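Local structure of ATP-dependent RNA helicase HrpB (Escherichia coli, 6EUD) at residues Ala260-Pro265 and Thr283-Arg288; Cys246-Ala251 and Lys270-Thr275; Asp201-Ala206 and Gln229-Gln234; Asp292-Arg297 and His337-Glu342. The protein hydrolyses ATP to ADP and phosphate as a DExH-box NTPase of the RNA helicase superfamily, with single-stranded RNA binding activity. One frame throughout, in Å; residues are numbered along the deposited sequence.

Interaction 1 (Ala260-Pro265 and Thr283-Arg288)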
loop_
_atom_site.group_PDB
_atom_site.type_symbol
_atom_site.label_atom_id
_atom_site.label_comp_id
_atom_site.label_asym_id
_atom_site.label_seq_id
_atom_site.Cartn_x
_atom_site.Cartn_y
_atom_site.Cartn_z
ATOM N N ALA A 260 27.198 25.560 -4.415
ATOM C CA ALA A 260 26.862 24.367 -5.177
ATOM C C ALA A 260 26.115 24.671 -6.490
ATOM O O ALA A 260 26.360 24.010 -7.488
ATOM C CB ALA A 260 26.044 23.410 -4.324
ATOM N N ILE A 261 25.216 25.654 -6.511
ATOM C CA ILE A 261 24.411 25.877 -7.719
ATOM C C ILE A 261 25.175 26.683 -8.748
ATOM O O ILE A 261 25.081 26.409 -9.945
ATOM C CB ILE A 261 23.068 26.589 -7.415
ATOM C CG1 ILE A 261 22.137 25.648 -6.643
ATOM C CG2 ILE A 261 22.384 27.055 -8.709
ATOM C CD1 ILE A 261 20.727 26.174 -6.464
ATOM N N LEU A 262 25.938 27.666 -8.275
ATOM C CA LEU A 262 26.697 28.549 -9.153
ATOM C C LEU A 262 27.946 27.879 -9.714
ATOM O O LEU A 262 28.539 27.019 -9.061
ATOM C CB LEU A 262 27.088 29.827 -8.413
ATOM C CG LEU A 262 25.913 30.733 -8.053
ATOM C CD1 LEU A 262 26.405 32.036 -7.422
ATOM C CD2 LEU A 262 25.051 31.000 -9.288
ATOM N N PRO A 263 28.349 28.272 -10.932
ATOM C CA PRO A 263 29.556 27.714 -11.542
ATOM C C PRO A 263 30.768 27.810 -10.625
ATOM O O PRO A 263 30.893 28.768 -9.870
ATOM C CB PRO A 263 29.745 28.574 -12.793
ATOM C CG PRO A 263 28.360 29.005 -13.147
ATOM C CD PRO A 263 27.670 29.224 -11.830
ATOM N N ALA A 264 31.626 26.798 -10.682
ATOM C CA ALA A 264 32.898 26.802 -9.980
ATOM C C ALA A 264 33.676 28.070 -10.282
ATOM O O ALA A 264 33.630 28.577 -11.402
ATOM C CB ALA A 264 33.714 25.587 -10.366
ATOM N N PRO A 265 34.380 28.598 -9.276
ATOM C CA PRO A 265 35.276 29.749 -9.467
ATOM C C PRO A 265 36.318 29.488 -10.554
ATOM O O PRO A 265 36.606 28.319 -10.854
ATOM C CB PRO A 265 35.943 29.904 -8.100
ATOM C CG PRO A 265 34.951 29.342 -7.135
ATOM C CD PRO A 265 34.246 28.221 -7.858
ATOM N N THR A 283 18.244 23.416 -10.620
ATOM C CA THR A 283 19.184 23.515 -11.716
ATOM C C THR A 283 20.578 23.867 -11.215
ATOM O O THR A 283 20.822 24.973 -10.734
ATOM C CB THR A 283 18.708 24.543 -12.751
ATOM O OG1 THR A 283 17.614 23.981 -13.488
ATOM C CG2 THR A 283 19.824 24.921 -13.714
ATOM N N ILE A 284 21.484 22.901 -11.319
ATOM C CA ILE A 284 22.881 23.111 -10.962
ATOM C C ILE A 284 23.665 23.467 -12.223
ATOM O O ILE A 284 23.613 22.749 -13.222
ATOM C CB ILE A 284 23.495 21.875 -10.271
ATOM C CG1 ILE A 284 22.947 21.718 -8.848
ATOM C CG2 ILE A 284 24.976 22.039 -10.137
ATOM C CD1 ILE A 284 21.593 21.092 -8.753
ATOM N N GLU A 285 24.373 24.589 -12.181
ATOM C CA GLU A 285 25.051 25.087 -13.364
ATOM C C GLU A 285 26.507 24.627 -13.471
ATOM O O GLU A 285 27.107 24.207 -12.491
ATOM C CB GLU A 285 24.983 26.607 -13.383
ATOM C CG GLU A 285 23.580 27.132 -13.251
ATOM C CD GLU A 285 23.564 28.593 -12.908
ATOM O OE1 GLU A 285 22.501 29.081 -12.476
ATOM O OE2 GLU A 285 24.617 29.252 -13.068
ATOM N N GLY A 286 27.049 24.701 -14.682
ATOM C CA GLY A 286 28.445 24.402 -14.966
ATOM C C GLY A 286 28.748 22.916 -15.030
ATOM O O GLY A 286 29.914 22.518 -15.011
ATOM N N ILE A 287 27.705 22.091 -15.100
ATOM C CA ILE A 287 27.859 20.638 -15.020
ATOM C C ILE A 287 27.932 20.003 -16.395
ATOM O O ILE A 287 27.098 20.306 -17.245
ATOM C CB ILE A 287 26.690 19.996 -14.218
ATOM C CG1 ILE A 287 26.594 20.631 -12.824
ATOM C CG2 ILE A 287 26.872 18.486 -14.107
ATOM C CD1 ILE A 287 27.814 20.334 -11.902
ATOM N N ARG A 288 28.923 19.135 -16.620
ATOM C CA ARG A 288 28.936 18.277 -17.826
ATOM C C ARG A 288 29.257 16.803 -17.485
ATOM O O ARG A 288 29.261 15.949 -18.356
ATOM C CB ARG A 288 29.926 18.815 -18.877
ATOM C CG ARG A 288 31.368 18.516 -18.597
ATOM C CD ARG A 288 32.266 18.838 -19.800
ATOM N NE ARG A 288 32.050 17.926 -20.926
ATOM C CZ ARG A 288 32.822 16.878 -21.215
ATOM N NH1 ARG A 288 33.872 16.586 -20.463
ATOM N NH2 ARG A 288 32.545 16.121 -22.267
#
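Ala-260 meets Ile-284 through its backbone: the CG2 methyl of Ile-284 lies 3.6 Å from Ala-260 O, at the end of helix 256-261. One residue on, Ile-261 carries the centre of the contact. Its CG2, anti to the backbone N, reaches across to Thr-283 O at 3.3 Å, while its carbonyl provides the one hydrogen bond between the segments. Glu-285 N donates to Ile-261 O at 3.0 Å with an N-H...O angle of 160°, and the donor lies in the carbonyl plane, so the bond is well formed. Leu-262 is the first residue to depart from helical torsions, and the chain turns there alongside residues 283-288. Residues 283-288 take in the end of what corresponds to helicase motif V in the second RecA-like domain. The Thr-283 side chain comes within about 3 Å of that of Thr-32, a predicted ATP-binding residue, which places the contact beside the cleft between the two RecA-like domains. Leu-262 and Glu-285 run side by side in the same direction, yet the approach is loose, with CD2 4.2 Å from OE2. At Pro-263 the match is closer: ring atom CD sits 3.3 Å from Glu-285 OE2 and CG 3.8 Å from the same oxygen, the two side chains crossing obliquely. Behind this pair the backbone swings through Gly-286, whose phi of 78° lies in a region that favours glycine, and strand 287-302 follows.

Interaction 2 (Cys246-Ala251 and Lys270-Thr275)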
loop_
_atom_site.group_PDB
_atom_site.type_symbol
_atom_site.label_atom_id
_atom_site.label_comp_id
_atom_site.label_asym_id
_atom_site.label_seq_id
_atom_site.Cartn_x
_atom_site.Cartn_y
_atom_site.Cartn_z
ATOM N N CYS A 246 31.066 20.464 -2.855
ATOM C CA CYS A 246 29.864 21.235 -2.550
ATOM C C CYS A 246 28.667 20.364 -2.277
ATOM O O CYS A 246 27.942 20.020 -3.204
ATOM C CB CYS A 246 29.519 22.170 -3.710
ATOM S SG CYS A 246 30.895 23.152 -4.281
ATOM N N PRO A 247 28.440 20.012 -1.006
ATOM C CA PRO A 247 27.207 19.307 -0.626
ATOM C C PRO A 247 25.978 20.153 -0.918
ATOM O O PRO A 247 26.075 21.361 -0.991
ATOM C CB PRO A 247 27.374 19.080 0.879
ATOM C CG PRO A 247 28.405 20.094 1.297
ATOM C CD PRO A 247 29.335 20.223 0.142
ATOM N N LEU A 248 24.835 19.515 -1.097
ATOM C CA LEU A 248 23.610 20.230 -1.403
ATOM C C LEU A 248 22.410 19.517 -0.802
ATOM O O LEU A 248 21.883 18.548 -1.367
ATOM C CB LEU A 248 23.427 20.387 -2.911
ATOM C CG LEU A 248 22.286 21.327 -3.293
ATOM C CD1 LEU A 248 22.555 22.671 -2.697
ATOM C CD2 LEU A 248 22.160 21.449 -4.779
ATOM N N TYR A 249 22.012 20.000 0.369
ATOM C CA TYR A 249 20.744 19.625 0.978
ATOM C C TYR A 249 20.085 20.853 1.603
ATOM O O TYR A 249 20.770 21.829 1.922
ATOM C CB TYR A 249 20.935 18.521 2.016
ATOM C CG TYR A 249 22.201 18.584 2.843
ATOM C CD1 TYR A 249 23.393 18.067 2.360
ATOM C CD2 TYR A 249 22.192 19.098 4.131
ATOM C CE1 TYR A 249 24.555 18.094 3.125
ATOM C CE2 TYR A 249 23.351 19.124 4.906
ATOM C CZ TYR A 249 24.524 18.621 4.397
ATOM O OH TYR A 249 25.674 18.640 5.150
ATOM N N GLY A 250 18.760 20.799 1.757
ATOM C CA GLY A 250 17.982 21.909 2.287
ATOM C C GLY A 250 18.467 22.493 3.607
ATOM O O GLY A 250 18.317 23.690 3.858
ATOM N N ALA A 251 19.067 21.655 4.446
ATOM C CA ALA A 251 19.491 22.080 5.777
ATOM C C ALA A 251 20.851 22.773 5.780
ATOM O O ALA A 251 21.500 22.872 6.825
ATOM C CB ALA A 251 19.518 20.881 6.721
ATOM N N LYS A 270 34.019 21.860 -9.626
ATOM C CA LYS A 270 33.272 21.456 -8.437
ATOM C C LYS A 270 32.628 20.080 -8.556
ATOM O O LYS A 270 32.213 19.652 -9.634
ATOM C CB LYS A 270 32.193 22.499 -8.111
ATOM C CG LYS A 270 31.093 22.569 -9.147
ATOM C CD LYS A 270 30.021 23.607 -8.816
ATOM C CE LYS A 270 28.944 23.564 -9.892
ATOM N NZ LYS A 270 27.862 24.538 -9.691
ATOM N N VAL A 271 32.562 19.387 -7.424
ATOM C CA VAL A 271 31.738 18.207 -7.288
ATOM C C VAL A 271 30.536 18.555 -6.428
ATOM O O VAL A 271 30.685 18.896 -5.262
ATOM C CB VAL A 271 32.495 17.038 -6.652
ATOM C CG1 VAL A 271 31.547 15.844 -6.441
ATOM C CG2 VAL A 271 33.697 16.653 -7.516
ATOM N N VAL A 272 29.349 18.475 -7.007
ATOM C CA VAL A 272 28.144 18.744 -6.258
ATOM C C VAL A 272 27.548 17.421 -5.828
ATOM O O VAL A 272 27.230 16.568 -6.653
ATOM C CB VAL A 272 27.124 19.560 -7.075
ATOM C CG1 VAL A 272 25.878 19.788 -6.279
ATOM C CG2 VAL A 272 27.713 20.889 -7.458
ATOM N N LEU A 273 27.435 17.244 -4.518
ATOM C CA LEU A 273 26.871 16.037 -3.946
ATOM C C LEU A 273 25.429 16.353 -3.549
ATOM O O LEU A 273 25.181 17.152 -2.657
ATOM C CB LEU A 273 27.701 15.557 -2.747
ATOM C CG LEU A 273 29.227 15.371 -2.881
ATOM C CD1 LEU A 273 30.001 16.663 -2.571
ATOM C CD2 LEU A 273 29.731 14.213 -2.006
ATOM N N ALA A 274 24.474 15.730 -4.222
ATOM C CA ALA A 274 23.077 16.098 -4.045
ATOM C C ALA A 274 22.180 14.880 -3.942
ATOM O O ALA A 274 22.565 13.772 -4.348
ATOM C CB ALA A 274 22.617 16.995 -5.203
ATOM N N THR A 275 20.987 15.096 -3.392
ATOM C CA THR A 275 19.893 14.130 -3.461
ATOM C C THR A 275 19.114 14.369 -4.746
ATOM O O THR A 275 19.419 15.319 -5.475
ATOM C CB THR A 275 18.950 14.272 -2.278
ATOM O OG1 THR A 275 18.378 15.584 -2.316
ATOM C CG2 THR A 275 19.703 14.094 -0.973
#
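Leu-273 bends over the backbone of Cys-246: its CG is anti to its own carbonyl carbon, and a chi2 of 88° then sets CD1 3.9 Å from Cys-246 C. Val-272, with CG1 anti to the backbone N, puts that methyl 3.7 Å from Cys-246 O on the other face of the sheet. Cys-246 SG meets Lys-270 CB at 4.1 Å. The pairing beneath is parallel, the two short strands running at 23° to each other. Cys-246 uses both backbone polar groups: its N donates to Val-271 O at 2.9 Å, and its O accepts from Leu-273 N at 3.1 Å. The second donor stands 44° out of the carbonyl plane, and Val-272 CA also approaches this oxygen in a CA-H...O contact. Strand 243-248, helix 256-261 and strand 269-274 form a beta-alpha-beta unit of the RecA-like fold, and this pairing joins its two strands. Further along, the bond from Leu-248 N to Leu-273 O is weak. Leu-248 CB lies 4.2 Å from Ala-274 CB. Ala-260 packs on Leu-248 and Val-272 from the helix side; Pro-247 and Leu-273 face helix 225-236. The extended Lys-270 chain leads NZ away to hydrogen bonds with the carbonyl oxygens of Leu-262, Ala-260 and Glu-285.

Interaction 3 (Asp201-Ala206 and Gln229-Gln234)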
loop_
_atom_site.group_PDB
_atom_site.type_symbol
_atom_site.label_atom_id
_atom_site.label_comp_id
_atom_site.label_asym_id
_atom_site.label_seq_id
_atom_site.Cartn_x
_atom_site.Cartn_y
_atom_site.Cartn_z
ATOM N N ASP A 201 33.120 4.535 0.117
ATOM C CA ASP A 201 34.432 4.360 -0.518
ATOM C C ASP A 201 34.305 4.088 -2.012
ATOM O O ASP A 201 35.035 4.653 -2.829
ATOM C CB ASP A 201 35.203 3.204 0.116
ATOM C CG ASP A 201 35.722 3.534 1.504
ATOM O OD1 ASP A 201 35.930 4.731 1.795
ATOM O OD2 ASP A 201 35.924 2.592 2.302
ATOM N N ALA A 202 33.384 3.199 -2.365
ATOM C CA ALA A 202 33.219 2.807 -3.746
ATOM C C ALA A 202 32.793 4.018 -4.572
ATOM O O ALA A 202 33.340 4.243 -5.649
ATOM C CB ALA A 202 32.203 1.662 -3.870
ATOM N N VAL A 203 31.853 4.816 -4.058
ATOM C CA VAL A 203 31.375 5.966 -4.827
ATOM C C VAL A 203 32.519 6.982 -4.982
ATOM O O VAL A 203 32.697 7.571 -6.057
ATOM C CB VAL A 203 30.125 6.639 -4.187
ATOM C CG1 VAL A 203 29.818 7.970 -4.840
ATOM C CG2 VAL A 203 28.905 5.737 -4.300
ATOM N N ALA A 204 33.311 7.161 -3.932
ATOM C CA ALA A 204 34.387 8.150 -3.970
ATOM C C ALA A 204 35.449 7.733 -4.951
ATOM O O ALA A 204 36.033 8.569 -5.641
ATOM C CB ALA A 204 35.011 8.357 -2.566
ATOM N N VAL A 205 35.716 6.433 -5.011
ATOM C CA VAL A 205 36.735 5.953 -5.920
ATOM C C VAL A 205 36.277 6.107 -7.356
ATOM O O VAL A 205 37.035 6.545 -8.204
ATOM C CB VAL A 205 37.105 4.491 -5.627
ATOM C CG1 VAL A 205 37.843 3.855 -6.816
ATOM C CG2 VAL A 205 37.963 4.431 -4.370
ATOM N N ALA A 206 35.025 5.756 -7.631
ATOM C CA ALA A 206 34.483 5.902 -8.977
ATOM C C ALA A 206 34.492 7.367 -9.398
ATOM O O ALA A 206 34.851 7.682 -10.530
ATOM C CB ALA A 206 33.068 5.325 -9.058
ATOM N N GLN A 229 27.427 13.170 3.299
ATOM C CA GLN A 229 28.499 13.502 4.239
ATOM C C GLN A 229 29.637 12.492 4.163
ATOM O O GLN A 229 30.819 12.863 4.089
ATOM C CB GLN A 229 27.957 13.567 5.660
ATOM C CG GLN A 229 26.866 14.579 5.855
ATOM C CD GLN A 229 26.369 14.621 7.285
ATOM O OE1 GLN A 229 26.781 13.815 8.116
ATOM N NE2 GLN A 229 25.487 15.573 7.582
ATOM N N ARG A 230 29.286 11.208 4.162
ATOM C CA ARG A 230 30.303 10.161 4.178
ATOM C C ARG A 230 31.118 10.099 2.884
ATOM O O ARG A 230 32.344 9.906 2.941
ATOM C CB ARG A 230 29.663 8.800 4.482
ATOM C CG ARG A 230 29.282 8.654 5.953
ATOM C CD ARG A 230 28.756 7.271 6.289
ATOM N NE ARG A 230 27.455 7.036 5.673
ATOM C CZ ARG A 230 26.302 7.440 6.187
ATOM N NH1 ARG A 230 26.279 8.116 7.325
ATOM N NH2 ARG A 230 25.171 7.167 5.558
ATOM N N VAL A 231 30.456 10.261 1.733
ATOM C CA VAL A 231 31.167 10.225 0.469
ATOM C C VAL A 231 32.058 11.458 0.385
ATOM O O VAL A 231 33.186 11.397 -0.129
ATOM C CB VAL A 231 30.212 10.177 -0.745
ATOM C CG1 VAL A 231 30.965 10.506 -2.028
ATOM C CG2 VAL A 231 29.522 8.828 -0.838
ATOM N N GLN A 232 31.557 12.569 0.914
ATOM C CA GLN A 232 32.317 13.807 0.910
ATOM C C GLN A 232 33.658 13.627 1.628
ATOM O O GLN A 232 34.707 14.033 1.116
ATOM C CB GLN A 232 31.516 14.945 1.554
ATOM C CG GLN A 232 32.259 16.278 1.517
ATOM C CD GLN A 232 31.395 17.443 1.948
ATOM O OE1 GLN A 232 30.278 17.252 2.418
ATOM N NE2 GLN A 232 31.906 18.654 1.793
ATOM N N GLU A 233 33.617 13.008 2.805
ATOM C CA GLU A 233 34.833 12.735 3.554
ATOM C C GLU A 233 35.776 11.812 2.773
ATOM O O GLU A 233 36.983 12.055 2.740
ATOM C CB GLU A 233 34.497 12.125 4.913
ATOM C CG GLU A 233 35.713 11.675 5.687
ATOM C CD GLU A 233 35.412 11.455 7.150
ATOM O OE1 GLU A 233 34.259 11.710 7.556
ATOM O OE2 GLU A 233 36.327 11.034 7.892
ATOM N N GLN A 234 35.233 10.770 2.140
ATOM C CA GLN A 234 36.067 9.841 1.381
ATOM C C GLN A 234 36.632 10.505 0.142
ATOM O O GLN A 234 37.749 10.208 -0.279
ATOM C CB GLN A 234 35.282 8.585 0.990
ATOM C CG GLN A 234 34.869 7.759 2.187
ATOM C CD GLN A 234 36.051 7.489 3.116
ATOM O OE1 GLN A 234 37.144 7.157 2.661
ATOM N NE2 GLN A 234 35.840 7.660 4.416
#
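Gln-234 and Ala-204 mark the close point between helices 199-213 and 225-236: their CB atoms lie 3.6 Å apart, and their CA atoms, at 5.9 Å, are the nearest pair across the segments. Ala-204 presents only a methyl group, which lies against both CB and the carbonyl carbon of Gln-234. The segment axes approach to 8.4 Å at a crossing angle of -51°. Val-231, the third residue with much surface buried here, faces Val-203. The two valine side chains cross at about a right angle, with CG1 of Val-231 4.0 Å from CG1 of Val-203 and CG2 of Val-231 4.0 Å from Val-203 CB, so both methyls of Val-231 meet the CG1 side of Val-203. Both valines also touch Leu-220 of strand 217-221, which shows that the two helices cover the same face of the second RecA-like domain's sheet. At the outer end, Gln-234 turns at chi2 (-50°), bringing CD 3.1 Å from Asp-201 OD1; the carboxylate and amide planes stand 78° apart. As modelled, Asp-201 OD1 and Gln-234 OE1 are 2.8 Å apart. Both are acceptors, so this approach is not a bond and its closeness is doubtful; Gln-234 OE1 has a hydrogen-bond partner outside the two segments. Without a hydrogen bond between the segments, the secure part of the contact is apolar: alanine methyl, valine branches and the aliphatic base of Gln-234.

Interaction 4 (Asp292-Arg297 and His337-Glu342)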
loop_
_atom_site.group_PDB
_atom_site.type_symbol
_atom_site.label_atom_id
_atom_site.label_comp_id
_atom_site.label_asym_id
_atom_site.label_seq_id
_atom_site.Cartn_x
_atom_site.Cartn_y
_atom_site.Cartn_z
ATOM N N ASP A 292 25.854 8.880 -10.988
ATOM C CA ASP A 292 24.556 8.476 -10.489
ATOM C C ASP A 292 24.660 7.130 -9.750
ATOM O O ASP A 292 24.924 6.069 -10.372
ATOM C CB ASP A 292 23.556 8.398 -11.658
ATOM C CG ASP A 292 22.230 7.770 -11.257
ATOM O OD1 ASP A 292 21.804 7.942 -10.091
ATOM O OD2 ASP A 292 21.615 7.100 -12.110
ATOM N N CYS A 293 24.477 7.168 -8.431
ATOM C CA CYS A 293 24.558 5.943 -7.627
ATOM C C CYS A 293 23.392 4.994 -7.942
ATOM O O CYS A 293 23.419 3.834 -7.558
ATOM C CB CYS A 293 24.579 6.266 -6.118
ATOM S SG CYS A 293 23.003 6.758 -5.387
ATOM N N ALA A 294 22.373 5.522 -8.621
ATOM C CA ALA A 294 21.159 4.796 -9.036
ATOM C C ALA A 294 20.332 4.242 -7.882
ATOM O O ALA A 294 19.582 3.286 -8.074
ATOM C CB ALA A 294 21.511 3.667 -10.002
ATOM N N GLN A 295 20.446 4.853 -6.703
ATOM C CA GLN A 295 19.692 4.417 -5.527
ATOM C C GLN A 295 18.942 5.551 -4.856
ATOM O O GLN A 295 19.534 6.554 -4.484
ATOM C CB GLN A 295 20.622 3.731 -4.538
ATOM C CG GLN A 295 20.978 2.357 -5.040
ATOM C CD GLN A 295 21.908 1.611 -4.145
ATOM O OE1 GLN A 295 22.314 2.114 -3.094
ATOM N NE2 GLN A 295 22.263 0.392 -4.554
ATOM N N GLU A 296 17.627 5.376 -4.740
ATOM C CA GLU A 296 16.716 6.342 -4.140
ATOM C C GLU A 296 16.386 5.951 -2.706
ATOM O O GLU A 296 16.471 4.776 -2.328
ATOM C CB GLU A 296 15.408 6.420 -4.938
ATOM C CG GLU A 296 15.240 7.631 -5.842
ATOM C CD GLU A 296 14.055 7.479 -6.790
ATOM O OE1 GLU A 296 13.349 6.449 -6.691
ATOM O OE2 GLU A 296 13.841 8.374 -7.645
ATOM N N ARG A 297 15.957 6.930 -1.917
ATOM C CA ARG A 297 15.368 6.640 -0.620
ATOM C C ARG A 297 13.884 7.026 -0.626
ATOM O O ARG A 297 13.554 8.209 -0.734
ATOM C CB ARG A 297 16.128 7.378 0.479
ATOM C CG ARG A 297 15.570 7.195 1.867
ATOM C CD ARG A 297 16.676 7.382 2.905
ATOM N NE ARG A 297 17.709 6.348 2.776
ATOM C CZ ARG A 297 19.017 6.592 2.767
ATOM N NH1 ARG A 297 19.461 7.837 2.884
ATOM N NH2 ARG A 297 19.883 5.588 2.642
ATOM N N HIS A 337 26.686 5.639 -14.372
ATOM C CA HIS A 337 25.742 5.021 -13.456
ATOM C C HIS A 337 26.407 3.885 -12.684
ATOM O O HIS A 337 26.957 2.968 -13.276
ATOM C CB HIS A 337 24.506 4.541 -14.228
ATOM C CG HIS A 337 23.841 5.636 -15.028
ATOM N ND1 HIS A 337 22.891 6.489 -14.494
ATOM C CD2 HIS A 337 24.016 6.037 -16.312
ATOM C CE1 HIS A 337 22.497 7.350 -15.414
ATOM N NE2 HIS A 337 23.164 7.096 -16.529
ATOM N N LEU A 338 26.351 3.946 -11.357
ATOM C CA LEU A 338 27.043 2.974 -10.507
ATOM C C LEU A 338 26.306 1.633 -10.316
ATOM O O LEU A 338 26.185 1.112 -9.190
ATOM C CB LEU A 338 27.313 3.601 -9.149
ATOM C CG LEU A 338 28.174 4.853 -9.278
ATOM C CD1 LEU A 338 28.566 5.363 -7.883
ATOM C CD2 LEU A 338 29.388 4.580 -10.152
ATOM N N ILE A 339 25.817 1.093 -11.430
ATOM C CA ILE A 339 25.306 -0.262 -11.504
ATOM C C ILE A 339 25.738 -0.864 -12.830
ATOM O O ILE A 339 26.119 -0.141 -13.747
ATOM C CB ILE A 339 23.774 -0.319 -11.394
ATOM C CG1 ILE A 339 23.128 0.473 -12.543
ATOM C CG2 ILE A 339 23.311 0.200 -10.035
ATOM C CD1 ILE A 339 21.632 0.485 -12.475
ATOM N N ALA A 340 25.685 -2.185 -12.934
ATOM C CA ALA A 340 25.951 -2.841 -14.209
ATOM C C ALA A 340 24.907 -2.431 -15.237
ATOM O O ALA A 340 23.753 -2.166 -14.869
ATOM C CB ALA A 340 25.953 -4.332 -14.036
ATOM N N LYS A 341 25.289 -2.386 -16.513
ATOM C CA LYS A 341 24.351 -1.992 -17.572
ATOM C C LYS A 341 23.105 -2.898 -17.649
ATOM O O LYS A 341 21.972 -2.411 -17.789
ATOM C CB LYS A 341 25.046 -1.970 -18.927
ATOM C CG LYS A 341 24.141 -1.469 -20.027
ATOM C CD LYS A 341 24.885 -1.438 -21.337
ATOM C CE LYS A 341 24.067 -0.798 -22.441
ATOM N NZ LYS A 341 24.910 -0.659 -23.665
ATOM N N GLU A 342 23.303 -4.205 -17.527
ATOM C CA GLU A 342 22.191 -5.154 -17.630
ATOM C C GLU A 342 21.173 -4.986 -16.481
ATOM O O GLU A 342 19.978 -5.254 -16.653
ATOM C CB GLU A 342 22.734 -6.580 -17.671
ATOM C CG GLU A 342 23.616 -6.910 -16.485
ATOM C CD GLU A 342 24.199 -8.306 -16.542
ATOM O OE1 GLU A 342 25.416 -8.443 -16.295
ATOM O OE2 GLU A 342 23.439 -9.264 -16.814
HETATM O O HOH W 1 25.191 2.066 -6.822
#
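A parallel beta bridge between Asp-292 and His-337 joins strands 287-302 and 333-337 in the RecA-like sheet, where strand 333-337 ends and strand 287-302 is briefly broken. Leu-338 N donates to Asp-292 O at 2.7 Å in a nearly straight bond (172°). On the side-chain level the same pair forms a His-carboxylate hydrogen bond: His-337 ND1 donates at 2.8 Å to the anti lone pair of Asp-292 OD2. That oxygen lies at the ring edge, in the imidazole plane, while the carboxylate plane is turned 85° from it. With CG anti to the backbone N (chi1 171°), the Asp-292 carboxylate stands beside the His-337 ring. The other oxygen, OD1, accepts from Ala-294 N at 2.9 Å, from above the carboxylate plane, which closes an Asx turn at the break in strand 287-302, and it also forms a salt bridge with Arg-323. His-337 NE2 is hydrogen-bonded to Arg-188 NE, consistent with a neutral ring protonated at ND1. Beyond the bridge, Leu-338 centres an inverse gamma turn. A water bridges the diverging chains, donating to Cys-293 O at 2.6 Å and Leu-338 O at 2.7 Å. Ala-294 CB rests on Ile-339 CG2 at 3.9 Å, and Leu-338 CB on Cys-293 CA at the same distance. Asp-292 and Ile-339 both touch Met-320 of helix 317-325, whereas Cys-293 and Leu-338 pack on helix 199-213, and strand 307-314 flanks Gln-295 and Ile-339.

From the N-terminal side, interaction 3 closes first, bringing helix 225-236 back onto helix 199-213 across strand 217-221. Interaction 2 then opens at strand 243-248 and closes at strand 269-274, but interaction 1 begins within that span and ends beyond it, so the two cross; Lys-270 joins them physically. Interaction 4 opens further along strand 287-302, where interaction 1 ends, and closes the longest loop at residues 337-342. Leu-273 packs against Val-231, linking interaction 2 to interaction 3, and Leu-338 packs against Val-203, linking 3 to 4. Together they tie the sheet of the second RecA-like domain to helices packed against it.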